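Local structure of thymidylate synthase (Enterobacteria phage T4, 1TIS) at residues P246-F249 / R250-T254. The protein catalyses the reductive methylation of dUMP to dTMP, using 5,10-methylenetetrahydrofolate as both one-carbon donor and reductant, on the pathway to dTTP. Residues are numbered along the deposited sequence; the frame is centred on the assembly and turned at random.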
# COMPACT_ATOMS: atom_id res chain seq x y z
N PRO A 246 1.29 9.82 -32.28
CA PRO A 246 2.07 9.82 -33.50
C PRO A 246 3.07 8.70 -33.48
O PRO A 246 3.80 8.56 -32.50
CB PRO A 246 2.73 11.14 -33.52
CG PRO A 246 3.01 11.33 -32.06
CD PRO A 246 1.71 10.90 -31.41
N TYR A 247 3.15 7.95 -34.58
CA TYR A 247 4.17 6.93 -34.82
C TYR A 247 5.56 7.15 -34.18
O TYR A 247 6.06 6.18 -33.61
CB TYR A 247 4.31 6.81 -36.34
CG TYR A 247 4.99 5.56 -36.92
CD1 TYR A 247 5.08 4.37 -36.22
CD2 TYR A 247 5.49 5.66 -38.20
CE1 TYR A 247 5.66 3.28 -36.81
CE2 TYR A 247 6.07 4.57 -38.79
CZ TYR A 247 6.14 3.39 -38.09
OH TYR A 247 6.70 2.30 -38.72
N LYS A 248 6.23 8.32 -34.17
CA LYS A 248 7.51 8.48 -33.47
C LYS A 248 7.49 8.10 -31.98
O LYS A 248 8.47 7.58 -31.44
CB LYS A 248 8.02 9.94 -33.57
CG LYS A 248 6.98 11.05 -33.35
CD LYS A 248 7.55 12.48 -33.23
CE LYS A 248 6.89 13.58 -34.12
NZ LYS A 248 5.47 13.88 -33.93
N PHE A 249 6.33 8.33 -31.35
CA PHE A 249 6.02 8.16 -29.93
C PHE A 249 6.95 7.37 -29.02
O PHE A 249 7.53 7.95 -28.09
CB PHE A 249 4.62 7.55 -29.81
CG PHE A 249 3.92 7.79 -28.47
CD1 PHE A 249 3.53 9.06 -28.11
CD2 PHE A 249 3.68 6.73 -27.63
CE1 PHE A 249 2.91 9.27 -26.91
CE2 PHE A 249 3.06 6.94 -26.43
CZ PHE A 249 2.67 8.21 -26.07
N ARG A 250 7.20 6.09 -29.28
CA ARG A 250 7.93 5.24 -28.34
C ARG A 250 9.43 5.51 -28.21
O ARG A 250 10.17 4.87 -27.46
CB ARG A 250 7.66 3.78 -28.73
CG ARG A 250 8.26 3.35 -30.04
CD ARG A 250 8.03 1.86 -30.08
NE ARG A 250 9.12 1.08 -30.67
CZ ARG A 250 8.85 0.04 -31.48
NH1 ARG A 250 7.60 -0.28 -31.90
NH2 ARG A 250 9.87 -0.71 -31.91
N TYR A 251 9.90 6.48 -28.98
CA TYR A 251 11.30 6.85 -28.90
C TYR A 251 11.40 8.25 -28.25
O TYR A 251 12.50 8.72 -27.86
CB TYR A 251 11.92 6.85 -30.35
CG TYR A 251 11.59 5.63 -31.25
CD1 TYR A 251 12.19 4.38 -31.07
CD2 TYR A 251 10.65 5.79 -32.25
CE1 TYR A 251 11.83 3.29 -31.87
CE2 TYR A 251 10.29 4.71 -33.05
CZ TYR A 251 10.87 3.47 -32.87
OH TYR A 251 10.51 2.44 -33.73
N LEU A 252 10.24 8.91 -28.07
CA LEU A 252 10.26 10.29 -27.65
C LEU A 252 10.69 10.35 -26.21
O LEU A 252 10.47 9.37 -25.51
CB LEU A 252 8.88 10.95 -27.82
CG LEU A 252 8.33 11.16 -29.25
CD1 LEU A 252 7.14 12.13 -29.30
CD2 LEU A 252 9.42 11.78 -30.07
N SER A 253 11.34 11.45 -25.79
CA SER A 253 11.79 11.58 -24.41
C SER A 253 10.60 11.58 -23.48
O SER A 253 9.60 12.19 -23.86
CB SER A 253 12.56 12.85 -24.24
OG SER A 253 11.88 13.99 -24.72
N THR A 254 10.63 10.92 -22.32
CA THR A 254 9.50 10.85 -21.37
C THR A 254 8.67 12.10 -21.16
O THR A 254 7.43 12.11 -21.18
CB THR A 254 10.08 10.37 -20.06
OG1 THR A 254 10.88 9.23 -20.38
CG2 THR A 254 9.03 10.02 -19.07
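The carbonyl oxygen of Phe249 takes two donors: the backbone N of Leu252, 2.9 Å from Phe249 O, and the side-chain amide of Gln257 on helix 254-262. The Leu252 N-H points well at the oxygen (161°), yet the donor stands above the carbonyl plane. One residue earlier the step repeats, Tyr251 N lying 3.1 Å from Lys248 O, here within the carbonyl plane and with a C=O...N angle of 151°. With Phe249 N bonded to Pro246 O, three i to i+3 bonds, the Tyr247 to Arg250 step left out, bend the chain round. Proline suits the start of such a turn, since it has no N-H to offer while its carbonyl can still accept.

Leu252 sends its isobutyl group back over the turn, its CG 3.8 Å from Phe249 CA, while its methyl CD2 lies 3.7 Å from Lys248 CD, so that the aliphatic part of the lysine slants across the leucine branches. This suits a long residue at the surface: methylenes shield a hydrocarbon, and the chain bends at chi3 and chi4 to lead the ammonium group away. In Phe249, CG anti to the backbone N (chi1 -158°) sets the root of the ring beside its own carbonyl carbon and near Arg250 N, while the side chain reaches Val261 and Lys200; a large apolar ring fits this buried place. On the exposed side, Arg250 CG sits 3.7 Å above the centre of the Tyr251 ring, an aliphatic group over an aromatic face.

Beyond Leu252 comes Ser253, the N-cap residue of helix 254-262. Away from the dUMP and folate sites inferred from relatives, this is a surface turn with a 3-10 element at Arg250-Tyr251, leading from strand 241-242 to that helix with Phe249 turned into the interior.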